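Local coordinates for protein HIAXHD3 (Humicola insolens, PDB 3ZXK) that hydrolyses arabinofuranose side chains, probably from arabinoxylan, as a family 43 glycoside hydrolase whose active site was engineered to add endo-xylanase activity, at residues Arg281-Ala284 against Pro288-Val291; Lys198-Tyr203 against Gly258-Val263; Gly399-Leu402 against Arg406-Tyr409. All coordinates share one frame; numbering follows the deposited sequence.

Contact 1: Arg281-Ala284 against Pro288-Val291; sequences RWTA and PEVV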
loop_
_atom_site.group_PDB
_atom_site.type_symbol
_atom_site.label_atom_id
_atom_site.label_comp_id
_atom_site.label_asym_id
_atom_site.label_seq_id
_atom_site.Cartn_x
_atom_site.Cartn_y
_atom_site.Cartn_z
ATOM N N ARG A 281 9.909 -25.152 7.129
ATOM C CA ARG A 281 10.588 -26.423 6.888
ATOM C C ARG A 281 9.679 -27.241 5.965
ATOM O O ARG A 281 8.482 -26.982 5.859
ATOM C CB ARG A 281 10.851 -27.175 8.204
ATOM C CG ARG A 281 9.591 -27.497 8.976
ATOM C CD ARG A 281 9.845 -28.260 10.270
ATOM N NE ARG A 281 8.572 -28.406 10.964
ATOM C CZ ARG A 281 8.205 -27.708 12.038
ATOM N NH1 ARG A 281 9.043 -26.840 12.600
ATOM N NH2 ARG A 281 7.007 -27.904 12.574
ATOM N N TRP A 282 10.257 -28.197 5.267
ATOM C CA TRP A 282 9.482 -29.092 4.429
ATOM C C TRP A 282 9.424 -30.441 5.075
ATOM O O TRP A 282 10.439 -30.951 5.553
ATOM C CB TRP A 282 10.112 -29.169 3.049
ATOM C CG TRP A 282 9.869 -27.893 2.280
ATOM C CD1 TRP A 282 10.608 -26.712 2.308
ATOM C CD2 TRP A 282 8.736 -27.623 1.412
ATOM N NE1 TRP A 282 10.044 -25.768 1.485
ATOM C CE2 TRP A 282 8.911 -26.256 0.912
ATOM C CE3 TRP A 282 7.651 -28.377 0.971
ATOM C CZ2 TRP A 282 8.007 -25.676 0.035
ATOM C CZ3 TRP A 282 6.747 -27.784 0.087
ATOM C CH2 TRP A 282 6.936 -26.468 -0.379
ATOM N N THR A 283 8.231 -31.032 5.108
ATOM C CA THR A 283 8.094 -32.400 5.575
ATOM C C THR A 283 8.695 -33.372 4.561
ATOM O O THR A 283 8.916 -33.036 3.384
ATOM C CB THR A 283 6.631 -32.805 5.846
ATOM O OG1 THR A 283 5.925 -32.867 4.602
ATOM C CG2 THR A 283 5.952 -31.805 6.777
ATOM N N ALA A 284 8.992 -34.577 5.031
ATOM C CA ALA A 284 9.477 -35.622 4.137
ATOM C C ALA A 284 8.410 -35.945 3.094
ATOM O O ALA A 284 8.757 -36.288 1.972
ATOM C CB ALA A 284 9.856 -36.869 4.920
ATOM N N PRO A 288 4.943 -27.816 3.278
ATOM C CA PRO A 288 5.665 -26.819 4.081
ATOM C C PRO A 288 5.008 -26.616 5.443
ATOM O O PRO A 288 3.790 -26.755 5.567
ATOM C CB PRO A 288 5.531 -25.531 3.250
ATOM C CG PRO A 288 4.217 -25.691 2.531
ATOM C CD PRO A 288 4.045 -27.185 2.287
ATOM N N GLU A 289 5.829 -26.328 6.451
ATOM C CA GLU A 289 5.350 -26.006 7.812
ATOM C C GLU A 289 6.086 -24.802 8.371
ATOM O O GLU A 289 7.297 -24.660 8.164
ATOM C CB GLU A 289 5.548 -27.199 8.761
ATOM C CG GLU A 289 4.647 -28.383 8.441
ATOM C CD GLU A 289 4.902 -29.600 9.325
ATOM O OE1 GLU A 289 5.969 -29.659 9.997
ATOM O OE2 GLU A 289 4.046 -30.524 9.344
ATOM N N VAL A 290 5.369 -23.945 9.100
ATOM C CA VAL A 290 5.999 -22.794 9.750
ATOM C C VAL A 290 6.862 -23.255 10.924
ATOM O O VAL A 290 6.428 -24.074 11.739
ATOM C CB VAL A 290 4.931 -21.762 10.193
ATOM C CG1 VAL A 290 5.509 -20.715 11.135
ATOM C CG2 VAL A 290 4.343 -21.105 8.959
ATOM N N VAL A 291 8.101 -22.762 10.961
ATOM C CA VAL A 291 8.965 -22.932 12.117
ATOM C C VAL A 291 8.553 -21.878 13.157
ATOM O O VAL A 291 8.706 -20.682 12.935
ATOM C CB VAL A 291 10.441 -22.755 11.702
ATOM C CG1 VAL A 291 11.380 -22.851 12.904
ATOM C CG2 VAL A 291 10.816 -23.775 10.617
HETATM O O HOH W 1 5.218 -30.518 12.679
#
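Arg-281 and Glu-289 face each other as a hydrogen-bonded pair of a tight antiparallel hairpin, and their backbones exchange two bonds: Arg-281 N to Glu-289 O at 2.9 Å and Glu-289 N to Arg-281 O at 2.8 Å. The next pair, Trp-282 with Pro-288, is non-hydrogen-bonded. That position suits proline, which has no N-H to give, and Pro-288 CA still turns its hydrogen toward Arg-281 O.

The ionic interaction lies on the face that carries Arg-281 and Glu-289. The arginine chain runs extended from CG to NE and presents the side of its guanidinium, so that Arg-281 NE (3.0 Å) and NH2 (3.3 Å) both grip the single oxygen Glu-289 OE1. This oxygen sits at the guanidinium edge, in its plane, yet the carboxylate is turned 87° to that plane. NE lies nearly in line with the C-O bond of OE1, though its own N-H is bent at 151°, while NH2 approaches from above the carboxylate plane. A water joins NH2 to OE1 as well, and Val-290 O lies over one guanidinium face. Thr-283 CG2 packs on the carboxylate at OE2, while its hydroxyl OG1 bonds to Asp-285 and to the backbone N of Trp-287 in the connecting turn.

The apolar contact occupies the other face of the sheet. Pro-288 lays its ring over the six-membered ring of Trp-282, with CB 3.9 Å from the centroid and only 5° off the normal, a CH-pi contact; Pro-288 CD comes to 3.5 Å from Trp-282 CZ3.

The hairpin end is thus two-sided: a charged pair, reached by water, on one side and a proline-tryptophan CH-pi contact on the other. Two donors and a water converging on OE1 should favour an ionised Glu-289.

Contact 2: Lys198-Tyr203 against Gly258-Val263; sequences KIRGNY and GTWHYV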
loop_
_atom_site.group_PDB
_atom_site.type_symbol
_atom_site.label_atom_id
_atom_site.label_comp_id
_atom_site.label_asym_id
_atom_site.label_seq_id
_atom_site.Cartn_x
_atom_site.Cartn_y
_atom_site.Cartn_z
ATOM N N LYS A 198 5.084 -23.455 -8.315
ATOM C CA LYS A 198 5.598 -24.727 -8.826
ATOM C C LYS A 198 6.884 -24.963 -8.047
ATOM O O LYS A 198 7.834 -24.184 -8.140
ATOM C CB LYS A 198 5.852 -24.617 -10.335
ATOM C CG LYS A 198 6.564 -25.803 -10.966
ATOM C CD LYS A 198 5.669 -27.021 -11.053
ATOM C CE LYS A 198 6.310 -28.104 -11.907
ATOM N NZ LYS A 198 6.475 -27.632 -13.308
ATOM N N ILE A 199 6.890 -26.007 -7.224
ATOM C CA ILE A 199 8.027 -26.309 -6.357
ATOM C C ILE A 199 8.416 -27.778 -6.476
ATOM O O ILE A 199 7.615 -28.658 -6.166
ATOM C CB ILE A 199 7.735 -25.944 -4.890
ATOM C CG1 ILE A 199 7.271 -24.491 -4.763
ATOM C CG2 ILE A 199 8.968 -26.259 -4.027
ATOM C CD1 ILE A 199 6.711 -24.135 -3.377
ATOM N N ARG A 200 9.657 -28.023 -6.932
ATOM C CA ARG A 200 10.197 -29.370 -7.151
ATOM C C ARG A 200 9.212 -30.362 -7.782
ATOM O O ARG A 200 8.987 -31.469 -7.257
ATOM C CB ARG A 200 10.797 -29.933 -5.858
ATOM C CG ARG A 200 11.887 -29.068 -5.250
ATOM C CD ARG A 200 12.467 -29.703 -3.985
ATOM N NE ARG A 200 11.550 -29.556 -2.848
ATOM C CZ ARG A 200 11.692 -28.680 -1.854
ATOM N NH1 ARG A 200 12.732 -27.851 -1.813
ATOM N NH2 ARG A 200 10.786 -28.639 -0.890
ATOM N N GLY A 201 8.597 -29.951 -8.887
ATOM C CA GLY A 201 7.754 -30.837 -9.663
ATOM C C GLY A 201 6.285 -30.810 -9.307
ATOM O O GLY A 201 5.480 -31.420 -10.008
ATOM N N ASN A 202 5.927 -30.124 -8.221
ATOM C CA ASN A 202 4.556 -30.109 -7.732
ATOM C C ASN A 202 3.906 -28.727 -7.771
ATOM O O ASN A 202 4.596 -27.724 -7.717
ATOM C CB ASN A 202 4.534 -30.620 -6.289
ATOM C CG ASN A 202 4.825 -32.100 -6.181
ATOM O OD1 ASN A 202 4.226 -32.918 -6.874
ATOM N ND2 ASN A 202 5.739 -32.456 -5.293
ATOM N N TYR A 203 2.581 -28.688 -7.816
ATOM C CA TYR A 203 1.848 -27.422 -7.803
ATOM C C TYR A 203 1.223 -27.175 -6.444
ATOM O O TYR A 203 0.563 -28.045 -5.883
ATOM C CB TYR A 203 0.758 -27.398 -8.885
ATOM C CG TYR A 203 1.350 -27.500 -10.271
ATOM C CD1 TYR A 203 1.606 -28.742 -10.849
ATOM C CD2 TYR A 203 1.697 -26.340 -10.996
ATOM C CE1 TYR A 203 2.191 -28.862 -12.100
ATOM C CE2 TYR A 203 2.279 -26.439 -12.262
ATOM C CZ TYR A 203 2.505 -27.706 -12.816
ATOM O OH TYR A 203 3.098 -27.865 -14.067
ATOM N N GLY A 258 18.214 -21.784 -0.800
ATOM C CA GLY A 258 17.198 -22.845 -0.935
ATOM C C GLY A 258 16.196 -22.953 0.210
ATOM O O GLY A 258 15.257 -23.761 0.159
ATOM N N THR A 259 16.381 -22.151 1.251
ATOM C CA THR A 259 15.468 -22.184 2.388
ATOM C C THR A 259 14.256 -21.327 2.069
ATOM O O THR A 259 14.380 -20.249 1.463
ATOM C CB THR A 259 16.111 -21.643 3.685
ATOM O OG1 THR A 259 16.562 -20.291 3.471
ATOM C CG2 THR A 259 17.269 -22.520 4.133
ATOM N N TRP A 260 13.093 -21.793 2.495
ATOM C CA TRP A 260 11.840 -21.104 2.236
ATOM C C TRP A 260 11.340 -20.315 3.413
ATOM O O TRP A 260 11.638 -20.634 4.555
ATOM C CB TRP A 260 10.784 -22.110 1.823
ATOM C CG TRP A 260 10.986 -22.607 0.427
ATOM C CD1 TRP A 260 11.926 -23.538 -0.042
ATOM C CD2 TRP A 260 10.248 -22.172 -0.742
ATOM N NE1 TRP A 260 11.778 -23.716 -1.384
ATOM C CE2 TRP A 260 10.803 -22.916 -1.876
ATOM C CE3 TRP A 260 9.209 -21.274 -0.959
ATOM C CZ2 TRP A 260 10.317 -22.760 -3.168
ATOM C CZ3 TRP A 260 8.724 -21.114 -2.263
ATOM C CH2 TRP A 260 9.270 -21.849 -3.343
ATOM N N HIS A 261 10.578 -19.267 3.128
ATOM C CA HIS A 261 10.057 -18.354 4.151
ATOM C C HIS A 261 8.618 -18.019 3.853
ATOM O O HIS A 261 8.211 -17.915 2.681
ATOM C CB HIS A 261 10.931 -17.105 4.191
ATOM C CG HIS A 261 12.365 -17.414 4.527
ATOM N ND1 HIS A 261 12.834 -17.389 5.790
ATOM C CD2 HIS A 261 13.413 -17.866 3.721
ATOM C CE1 HIS A 261 14.138 -17.765 5.794
ATOM N NE2 HIS A 261 14.490 -18.061 4.524
ATOM N N TYR A 262 7.825 -17.843 4.903
ATOM C CA TYR A 262 6.417 -17.450 4.735
ATOM C C TYR A 262 6.337 -15.954 5.117
ATOM O O TYR A 262 6.741 -15.553 6.237
ATOM C CB TYR A 262 5.501 -18.350 5.591
ATOM C CG TYR A 262 4.029 -17.979 5.572
ATOM C CD1 TYR A 262 3.444 -17.360 4.453
ATOM C CD2 TYR A 262 3.215 -18.226 6.684
ATOM C CE1 TYR A 262 2.102 -17.016 4.438
ATOM C CE2 TYR A 262 1.894 -17.872 6.684
ATOM C CZ TYR A 262 1.342 -17.250 5.585
ATOM O OH TYR A 262 0.004 -16.913 5.638
ATOM N N VAL A 263 5.878 -15.135 4.176
ATOM C CA VAL A 263 5.699 -13.698 4.431
ATOM C C VAL A 263 4.198 -13.502 4.509
ATOM O O VAL A 263 3.499 -13.619 3.509
ATOM C CB VAL A 263 6.284 -12.798 3.312
ATOM C CG1 VAL A 263 6.171 -11.338 3.702
ATOM C CG2 VAL A 263 7.744 -13.143 3.073
#
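Ile-199 and Trp-260 meet end to end, each with its CB directed at the other segment. The isoleucine extends CD1 to the far end of the indole, Ile-199 CD1 lying 3.4 Å from Trp-260 CH2, with CG1 close behind at 3.6 Å from the same atom. Ile-199 CG2 takes the neighbouring corner, 3.8 Å from Trp-260 CZ2. With CG1 beside the backbone N (chi1 -53°) and CD1 extended beyond it, both branches of this beta-branched residue lie against the benzo end of the ring, an apolar fit between two backbones whose CA atoms, at Ile-199 and Trp-260, are still 10.7 Å apart.

Arg-200 swings its guanidinium over its neighbour, with Ile-199 CG2 4.2 Å above the plane and over its centre. NH1 approaches Trp-260 NE1 obliquely and without a hydrogen bond, both being donors. The arginine also makes a cation-pi contact with Trp-282, whose ring meets Trp-260 edge-to-face.

In the type I' turn from Ile-199 to Asn-202, Arg-200 and Gly-201 both take positive phi; glycine suits its place because a side chain would press on the preceding carbonyl O. This turn closes a two-residue beta hairpin, its tip packed against the adjoining sheet, as neighbouring blades meet in the five-bladed beta-propeller of family 43.

Contact 3: Gly399-Leu402 against Arg406-Tyr409; sequences GAVL and RAAY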
loop_
_atom_site.group_PDB
_atom_site.type_symbol
_atom_site.label_atom_id
_atom_site.label_comp_id
_atom_site.label_asym_id
_atom_site.label_seq_id
_atom_site.Cartn_x
_atom_site.Cartn_y
_atom_site.Cartn_z
ATOM N N GLY A 399 -3.713 22.104 3.651
ATOM C CA GLY A 399 -3.029 21.661 4.870
ATOM C C GLY A 399 -2.564 20.233 4.941
ATOM O O GLY A 399 -2.439 19.549 3.930
ATOM N N ALA A 400 -2.335 19.801 6.174
ATOM C CA ALA A 400 -1.810 18.493 6.459
ATOM C C ALA A 400 -2.895 17.652 7.129
ATOM O O ALA A 400 -3.412 18.010 8.187
ATOM C CB ALA A 400 -0.555 18.589 7.335
ATOM N N VAL A 401 -3.274 16.566 6.467
ATOM C CA VAL A 401 -4.358 15.739 6.891
ATOM C C VAL A 401 -3.889 14.360 7.343
ATOM O O VAL A 401 -2.977 13.738 6.753
ATOM C CB VAL A 401 -5.441 15.653 5.775
ATOM C CG1 VAL A 401 -4.838 15.113 4.440
ATOM C CG2 VAL A 401 -6.674 14.831 6.226
ATOM N N LEU A 402 -4.512 13.908 8.430
ATOM C CA LEU A 402 -4.457 12.525 8.878
ATOM C C LEU A 402 -5.616 11.867 8.135
ATOM O O LEU A 402 -6.795 12.062 8.502
ATOM C CB LEU A 402 -4.653 12.469 10.391
ATOM C CG LEU A 402 -4.603 11.011 10.844
ATOM C CD1 LEU A 402 -3.180 10.474 10.879
ATOM C CD2 LEU A 402 -5.215 10.845 12.209
ATOM N N ARG A 406 -12.207 8.294 8.779
ATOM C CA ARG A 406 -12.417 9.248 9.892
ATOM C C ARG A 406 -11.159 10.078 9.968
ATOM O O ARG A 406 -10.106 9.579 10.346
ATOM C CB ARG A 406 -12.633 8.530 11.228
ATOM C CG ARG A 406 -13.152 9.458 12.328
ATOM C CD ARG A 406 -12.749 8.994 13.708
ATOM N NE ARG A 406 -13.571 7.848 14.098
ATOM C CZ ARG A 406 -13.396 7.145 15.205
ATOM N NH1 ARG A 406 -12.441 7.500 16.072
ATOM N NH2 ARG A 406 -14.191 6.111 15.453
ATOM N N ALA A 407 -11.261 11.349 9.600
ATOM C CA ALA A 407 -10.073 12.171 9.352
ATOM C C ALA A 407 -10.053 13.485 10.149
ATOM O O ALA A 407 -11.062 13.944 10.646
ATOM C CB ALA A 407 -9.971 12.450 7.861
ATOM N N ALA A 408 -8.891 14.130 10.207
ATOM C CA ALA A 408 -8.735 15.439 10.842
ATOM C C ALA A 408 -7.547 16.071 10.175
ATOM O O ALA A 408 -6.687 15.363 9.613
ATOM C CB ALA A 408 -8.474 15.312 12.353
ATOM N N TYR A 409 -7.463 17.394 10.262
ATOM C CA TYR A 409 -6.352 18.110 9.676
ATOM C C TYR A 409 -6.004 19.390 10.414
ATOM O O TYR A 409 -6.823 19.901 11.186
ATOM C CB TYR A 409 -6.581 18.396 8.200
ATOM C CG TYR A 409 -7.646 19.399 7.775
ATOM C CD1 TYR A 409 -7.461 20.794 7.958
ATOM C CD2 TYR A 409 -8.790 18.980 7.092
ATOM C CE1 TYR A 409 -8.393 21.716 7.491
ATOM C CE2 TYR A 409 -9.727 19.887 6.612
ATOM C CZ TYR A 409 -9.528 21.258 6.839
ATOM O OH TYR A 409 -10.392 22.187 6.344
#
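Tyr-409 holds CG between its backbone N and carbonyl carbon (chi1 69°), which carries the ring away from the facing strand and leaves CB as the part that touches it. Val-401, with CG2 anti to its own N, swings that methyl over the facing backbone, 3.4 Å from Ala-408 O. Val-401 and Tyr-409 form a non-hydrogen-bonded antiparallel pair whose CA atoms are only 4.2 Å apart, and their side chains cross with Val-401 CB to Tyr-409 CB at 3.8 Å. Tyr-409 CB also comes to 3.2 Å from Ala-400 O.

The next pair, Leu-402 with Ala-408, is hydrogen-bonded. Leu-402 N gives a 2.9 Å bond to Ala-408 O, whereas the return bond from Ala-408 N to Leu-402 O is weak at 3.4 Å. Ala-407 CB stands 3.3 Å from that same Leu-402 O. On the leucine face the Ala-408 methyl lies under Phe-479 and Phe-496 of the opposing sheet, where a small group fits, and the larger Leu-402 reaches the same two rings. On the face shared with Val-401, the Tyr-409 ring meets Phe-513, and its hydroxyl bonds to Trp-413 NE1. Gly-399 takes backbone angles that side-chain-bearing residues rarely adopt, next to the tyrosine ring.

These strands are neighbours in a concanavalin A-like beta-sandwich, the leucine side facing the second sheet. The chemistry is that of a buried hairpin: one good and one weak backbone bond join the segments, Ala-400 with Ile-410 continues the ladder, and hydrocarbon covers both faces, while the phenol's polar end is satisfied by an indole N-H.

Overall arrangement
The three contacts follow one another along the chain, contact 2 closing before contact 1 opens and contact 3 coming last. Contacts 1 and 2 have centres about 10 Å apart and touch directly: strands 260-267 and 273-282 are neighbours in one four-stranded sheet, with 288-290 at its edge, and hairpin 192-199/202-209 of another sheet packs on it. Trp-282 joins them, meeting Arg-200, Ile-199 and Trp-260. Contact 3 lies on the opposite side of the chain's centre, about 46 Å from contact 1 and about 43 Å from contact 2, between centres. It belongs to the C-terminal sandwich. Glycan-binding residues come from both regions, including Phe-265 and Trp-502, so the two domains together form the pocket.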